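N-acetylglucosamine-specific lectin (Saxidomus purpuratus, PDB 6A7T) binds N-acetylglucosamine and N-acetylgalactosamine through a C-type lectin domain, recognising these sugars without needing calcium. Local coordinates at residues B[62-72]-B[103-111]. Sequence-based numbering, arbitrary orientation.
Sequences SLVTVECSKED and WIDGSPFTF. With CA (calcium ion), chain D.
T65 and W103 pass with their CA atoms 6.2 Å apart, and C68 and F111 close to 5.0 Å, the 62-72 backbone leaving strand 62-63 for helix 69-80 beside the type I beta turn W103-G106 and the loop that follows. T65 lies across one face of the W103 indole, its CA in CH-pi contact 3.8 Å from the six-membered ring centroid, with V66 N over the rim. F109 packs its ring edge on the opposite face. T65 O, E67 OE1, both E71 carboxylate oxygens, E154 and two waters bind a calcium ion in this C-type lectin domain. The chi2 bend of E67 (83°) turns OE2 toward T65 OG1, which donates a 2.6 Å hydrogen bond on the syn side, somewhat out of the carboxylate plane. Waters 4 and 3 tie OE2 to D105 OD2 and S107 OG, respectively. Water 2, in the indole plane, accepts from W103 NE1 and T110 N and donates to V66 O and F111 O. T110 OG1 donates to E67 O at 3.0 Å. A chi1 of 170° lays F111 alongside V66, its CZ 3.4 Å from D72 OD2; the D72 carboxylate, 40° from the ring plane, is hydrogen-bonded to Y128 and salt-bridged to R76.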
ATOM      1  N   SER B  62      -5.151 -12.926 -11.343  1.00 14.61           N
ATOM      2  CA  SER B  62      -4.413 -13.383 -10.220  1.00 14.29           C
ATOM      3  C   SER B  62      -5.423 -13.759  -9.119  1.00 11.77           C
ATOM      4  O   SER B  62      -6.496 -13.172  -9.062  1.00 10.07           O
ATOM      5  CB  SER B  62      -3.458 -12.287  -9.738  1.00 17.14           C
ATOM      6  OG  SER B  62      -3.053 -12.491  -8.384  1.00 22.06           O
ATOM      7  N   LEU B  63      -5.084 -14.688  -8.229  1.00 10.17           N
ATOM      8  CA  LEU B  63      -5.862 -14.797  -7.018  1.00 10.93           C
ATOM      9  C   LEU B  63      -5.939 -13.417  -6.341  1.00 10.32           C
ATOM     10  O   LEU B  63      -4.957 -12.643  -6.323  1.00  9.94           O
ATOM     11  CB  LEU B  63      -5.246 -15.810  -6.054  1.00 11.65           C
ATOM     12  CG  LEU B  63      -5.438 -17.297  -6.378  1.00 11.42           C
ATOM     13  CD1 LEU B  63      -4.534 -18.158  -5.540  1.00 12.05           C
ATOM     14  CD2 LEU B  63      -6.878 -17.750  -6.215  1.00 11.18           C
ATOM     15  N   VAL B  64      -7.098 -13.118  -5.744  1.00  8.96           N
ATOM     16  CA  VAL B  64      -7.421 -11.777  -5.281  1.00  9.16           C
ATOM     17  C   VAL B  64      -6.453 -11.358  -4.184  1.00  9.37           C
ATOM     18  O   VAL B  64      -6.003 -12.186  -3.344  1.00  8.34           O
ATOM     19  CB  VAL B  64      -8.880 -11.720  -4.825  1.00  8.87           C
ATOM     20  CG1 VAL B  64      -9.115 -12.649  -3.661  1.00  8.36           C
ATOM     21  CG2 VAL B  64      -9.304 -10.323  -4.442  1.00  9.23           C
ATOM     22  N   THR B  65      -6.080 -10.053  -4.226  1.00  9.29           N
ATOM     23  CA  THR B  65      -5.295  -9.392  -3.197  1.00  9.56           C
ATOM     24  C   THR B  65      -6.188  -8.293  -2.629  1.00  8.21           C
ATOM     25  O   THR B  65      -6.899  -7.640  -3.400  1.00  8.61           O
ATOM     26  CB  THR B  65      -3.939  -8.894  -3.738  1.00 10.92           C
ATOM     27  OG1 THR B  65      -4.153  -7.868  -4.707  1.00 12.03           O
ATOM     28  CG2 THR B  65      -3.109  -9.994  -4.341  1.00 11.03           C
ATOM     29  N   VAL B  66      -6.189  -8.127  -1.321  1.00  8.13           N
ATOM     30  CA  VAL B  66      -7.192  -7.277  -0.684  1.00  9.00           C
ATOM     31  C   VAL B  66      -6.491  -6.106   0.022  1.00 10.46           C
ATOM     32  O   VAL B  66      -5.877  -6.302   1.091  1.00 10.93           O
ATOM     33  CB  VAL B  66      -8.036  -8.107   0.298  1.00  9.62           C
ATOM     34  CG1 VAL B  66      -9.110  -7.299   0.999  1.00  9.47           C
ATOM     35  CG2 VAL B  66      -8.648  -9.338  -0.382  1.00  9.09           C
ATOM     36  N   GLU B  67      -6.541  -4.917  -0.613  1.00 10.67           N
ATOM     37  CA  GLU B  67      -5.706  -3.784  -0.196  1.00 11.50           C
ATOM     38  C   GLU B  67      -6.436  -2.902   0.805  1.00 12.68           C
ATOM     39  O   GLU B  67      -5.774  -2.104   1.446  1.00 14.83           O
ATOM     40  CB  GLU B  67      -5.247  -2.992  -1.419  1.00 11.77           C
ATOM     41  CG  GLU B  67      -4.168  -3.719  -2.156  1.00 12.73           C
ATOM     42  CD  GLU B  67      -4.633  -4.791  -3.127  1.00 12.93           C
ATOM     43  OE1 GLU B  67      -5.828  -4.731  -3.529  1.00 12.50           O
ATOM     44  OE2 GLU B  67      -3.740  -5.528  -3.614  1.00 18.58           O
ATOM     45  N   CYS B  68      -7.750  -3.045   0.960  1.00 11.75           N
ATOM     46  CA  CYS B  68      -8.481  -2.138   1.828  1.00 13.53           C
ATOM     47  C   CYS B  68      -9.747  -2.766   2.365  1.00 14.44           C
ATOM     48  O   CYS B  68     -10.268  -3.793   1.830  1.00 12.53           O
ATOM     49  CB  CYS B  68      -8.863  -0.850   1.101  1.00 14.49           C
ATOM     50  SG  CYS B  68      -9.970  -1.125  -0.315  1.00 16.01           S
ATOM     51  N   SER B  69     -10.296  -2.112   3.389  1.00 13.70           N
ATOM     52  CA  SER B  69     -11.512  -2.596   4.057  1.00 15.52           C
ATOM     53  C   SER B  69     -12.748  -2.563   3.148  1.00 14.88           C
ATOM     54  O   SER B  69     -13.603  -3.461   3.218  1.00 16.15           O
ATOM     55  CB  SER B  69     -11.707  -1.847   5.349  1.00 17.26           C
ATOM     56  OG  SER B  69     -12.184  -0.537   5.075  1.00 20.22           O
ATOM     57  N   LYS B  70     -12.830  -1.628   2.188  1.00 14.43           N
ATOM     58  CA  LYS B  70     -13.935  -1.593   1.294  1.00 15.41           C
ATOM     59  C   LYS B  70     -13.966  -2.835   0.380  1.00 13.02           C
ATOM     60  O   LYS B  70     -15.036  -3.356   0.116  1.00 13.26           O
ATOM     61  CB  LYS B  70     -13.898  -0.330   0.447  1.00 18.44           C
ATOM     62  CG  LYS B  70     -14.278   0.929   1.223  1.00 23.50           C
ATOM     63  CD  LYS B  70     -14.854   2.051   0.362  1.00 30.36           C
ATOM     64  CE  LYS B  70     -14.111   2.355  -0.923  1.00 35.93           C
ATOM     65  NZ  LYS B  70     -13.010   3.313  -0.688  1.00 40.14           N
ATOM     66  N   GLU B  71     -12.789  -3.273  -0.073  1.00 12.12           N
ATOM     67  CA  GLU B  71     -12.684  -4.424  -0.959  1.00 10.68           C
ATOM     68  C   GLU B  71     -13.024  -5.688  -0.135  1.00 10.38           C
ATOM     69  O   GLU B  71     -13.719  -6.558  -0.584  1.00  9.11           O
ATOM     70  CB  GLU B  71     -11.265  -4.481  -1.523  1.00 10.06           C
ATOM     71  CG  GLU B  71     -11.060  -5.576  -2.540  1.00 10.82           C
ATOM     72  CD  GLU B  71      -9.706  -5.588  -3.194  1.00 11.49           C
ATOM     73  OE1 GLU B  71      -8.718  -4.965  -2.674  1.00 12.19           O
ATOM     74  OE2 GLU B  71      -9.598  -6.274  -4.191  1.00 12.10           O
ATOM     75  N   ASP B  72     -12.481  -5.749   1.078  1.00 10.21           N
ATOM     76  CA  ASP B  72     -12.781  -6.832   2.017  1.00 11.25           C
ATOM     77  C   ASP B  72     -14.297  -6.893   2.213  1.00 11.19           C
ATOM     78  O   ASP B  72     -14.877  -7.968   2.191  1.00 11.72           O
ATOM     79  CB  ASP B  72     -12.084  -6.606   3.355  1.00 11.94           C
ATOM     80  CG  ASP B  72     -12.354  -7.677   4.396  1.00 11.96           C
ATOM     81  OD1 ASP B  72     -11.818  -8.767   4.223  1.00 11.34           O
ATOM     82  OD2 ASP B  72     -13.007  -7.367   5.407  1.00 12.83           O
ATOM     83  N   TRP B 103       0.985 -10.979  -0.060  1.00 12.99           N
ATOM     84  CA  TRP B 103       0.349 -11.243  -1.290  1.00 12.49           C
ATOM     85  C   TRP B 103       1.343 -11.873  -2.257  1.00 14.93           C
ATOM     86  O   TRP B 103       2.534 -11.656  -2.129  1.00 15.47           O
ATOM     87  CB  TRP B 103      -0.300  -9.990  -1.888  1.00 12.03           C
ATOM     88  CG  TRP B 103      -1.263  -9.345  -0.942  1.00 10.92           C
ATOM     89  CD1 TRP B 103      -1.160  -8.107  -0.374  1.00 10.44           C
ATOM     90  CD2 TRP B 103      -2.516  -9.880  -0.469  1.00 10.44           C
ATOM     91  NE1 TRP B 103      -2.242  -7.847   0.438  1.00 10.57           N
ATOM     92  CE2 TRP B 103      -3.085  -8.936   0.400  1.00 10.14           C
ATOM     93  CE3 TRP B 103      -3.187 -11.091  -0.675  1.00 10.53           C
ATOM     94  CZ2 TRP B 103      -4.279  -9.143   1.087  1.00 10.10           C
ATOM     95  CZ3 TRP B 103      -4.381 -11.279  -0.022  1.00  8.92           C
ATOM     96  CH2 TRP B 103      -4.911 -10.345   0.850  1.00 10.03           C
ATOM     97  N   ILE B 104       0.827 -12.616  -3.238  1.00 14.79           N
ATOM     98  CA  ILE B 104       1.659 -13.431  -4.117  1.00 15.54           C
ATOM     99  C   ILE B 104       2.456 -12.571  -5.105  1.00 19.13           C
ATOM    100  O   ILE B 104       3.427 -13.093  -5.716  1.00 18.94           O
ATOM    101  CB  ILE B 104       0.819 -14.511  -4.818  1.00 18.67           C
ATOM    102  CG1 ILE B 104      -0.337 -13.912  -5.615  1.00 17.01           C
ATOM    103  CG2 ILE B 104       0.342 -15.531  -3.797  1.00 19.76           C
ATOM    104  CD1 ILE B 104      -1.035 -14.888  -6.517  1.00 18.00           C
ATOM    105  N   ASP B 105       2.120 -11.278  -5.188  1.00 18.83           N
ATOM    106  CA  ASP B 105       2.872 -10.321  -5.999  1.00 21.05           C
ATOM    107  C   ASP B 105       4.087  -9.827  -5.228  1.00 21.64           C
ATOM    108  O   ASP B 105       4.823  -9.004  -5.746  1.00 23.13           O
ATOM    109  CB  ASP B 105       2.011  -9.150  -6.458  1.00 20.90           C
ATOM    110  CG  ASP B 105       1.473  -8.222  -5.363  1.00 22.44           C
ATOM    111  OD1 ASP B 105       1.549  -8.572  -4.185  1.00 19.20           O
ATOM    112  OD2 ASP B 105       0.909  -7.158  -5.733  1.00 24.13           O
ATOM    113  N   GLY B 106       4.258 -10.270  -3.988  1.00 18.68           N
ATOM    114  CA  GLY B 106       5.370  -9.819  -3.157  1.00 19.80           C
ATOM    115  C   GLY B 106       5.043  -8.586  -2.330  1.00 19.13           C
ATOM    116  O   GLY B 106       5.919  -8.135  -1.553  1.00 21.08           O
ATOM    117  N   SER B 107       3.825  -8.026  -2.460  1.00 16.62           N
ATOM    118  CA  SER B 107       3.452  -6.841  -1.708  1.00 18.12           C
ATOM    119  C   SER B 107       3.048  -7.230  -0.293  1.00 17.51           C
ATOM    120  O   SER B 107       2.289  -8.182  -0.108  1.00 17.69           O
ATOM    121  CB  SER B 107       2.403  -6.036  -2.382  1.00 18.91           C
ATOM    122  OG  SER B 107       1.176  -6.716  -2.471  1.00 21.93           O
ATOM    123  N   PRO B 108       3.527  -6.545   0.759  1.00 15.85           N
ATOM    124  CA  PRO B 108       3.052  -6.775   2.123  1.00 16.82           C
ATOM    125  C   PRO B 108       1.582  -6.402   2.313  1.00 15.86           C
ATOM    126  O   PRO B 108       1.037  -5.559   1.614  1.00 14.56           O
ATOM    127  CB  PRO B 108       3.822  -5.790   3.014  1.00 18.42           C
ATOM    128  CG  PRO B 108       4.975  -5.355   2.169  1.00 19.21           C
ATOM    129  CD  PRO B 108       4.570  -5.499   0.728  1.00 17.65           C
ATOM    130  N   PHE B 109       0.965  -7.009   3.316  1.00 15.60           N
ATOM    131  CA  PHE B 109      -0.371  -6.633   3.652  1.00 15.73           C
ATOM    132  C   PHE B 109      -0.384  -5.161   4.025  1.00 17.01           C
ATOM    133  O   PHE B 109       0.589  -4.682   4.671  1.00 18.69           O
ATOM    134  CB  PHE B 109      -0.891  -7.447   4.828  1.00 15.56           C
ATOM    135  CG  PHE B 109      -1.071  -8.931   4.606  1.00 15.15           C
ATOM    136  CD1 PHE B 109      -1.421  -9.441   3.374  1.00 14.30           C
ATOM    137  CD2 PHE B 109      -0.867  -9.811   5.664  1.00 13.84           C
ATOM    138  CE1 PHE B 109      -1.593 -10.799   3.201  1.00 14.44           C
ATOM    139  CE2 PHE B 109      -1.028 -11.176   5.492  1.00 15.09           C
ATOM    140  CZ  PHE B 109      -1.398 -11.663   4.256  1.00 14.89           C
ATOM    141  N   THR B 110      -1.489  -4.505   3.640  1.00 15.12           N
ATOM    142  CA  THR B 110      -1.869  -3.183   4.074  1.00 15.83           C
ATOM    143  C   THR B 110      -3.034  -3.338   5.035  1.00 15.20           C
ATOM    144  O   THR B 110      -2.883  -3.311   6.242  1.00 17.81           O
ATOM    145  CB  THR B 110      -2.135  -2.287   2.854  1.00 15.43           C
ATOM    146  OG1 THR B 110      -2.948  -2.918   1.859  1.00 16.77           O
ATOM    147  CG2 THR B 110      -0.857  -1.907   2.144  1.00 17.41           C
ATOM    148  N   PHE B 111      -4.231  -3.549   4.484  1.00 14.09           N
ATOM    149  CA  PHE B 111      -5.373  -3.986   5.254  1.00 13.72           C
ATOM    150  C   PHE B 111      -5.060  -5.369   5.834  1.00 13.68           C
ATOM    151  O   PHE B 111      -4.419  -6.142   5.161  1.00 14.42           O
ATOM    152  CB  PHE B 111      -6.601  -4.068   4.345  1.00 13.66           C
ATOM    153  CG  PHE B 111      -7.797  -4.733   4.980  1.00 13.80           C
ATOM    154  CD1 PHE B 111      -8.581  -4.071   5.900  1.00 16.05           C
ATOM    155  CD2 PHE B 111      -8.118  -6.058   4.694  1.00 14.80           C
ATOM    156  CE1 PHE B 111      -9.659  -4.698   6.518  1.00 15.89           C
ATOM    157  CE2 PHE B 111      -9.173  -6.686   5.329  1.00 13.87           C
ATOM    158  CZ  PHE B 111      -9.970  -6.009   6.210  1.00 14.50           C
TER
HETATM  159 CA    CA D 201      -7.332  -5.919  -4.892  1.00 10.64          CA
HETATM  160  O   HOH W   1      -5.317  -5.780  -6.415  1.00 12.77           O
HETATM  161  O   HOH W   2      -3.625  -6.113   2.649  1.00 11.26           O
HETATM  162  O   HOH W   3      -1.203  -4.985  -2.249  1.00 22.95           O
HETATM  163  O   HOH W   4      -1.841  -6.196  -5.637  1.00 27.14           O
HETATM  164  O   HOH W   5      -7.974  -3.699  -5.531  1.00 11.89           O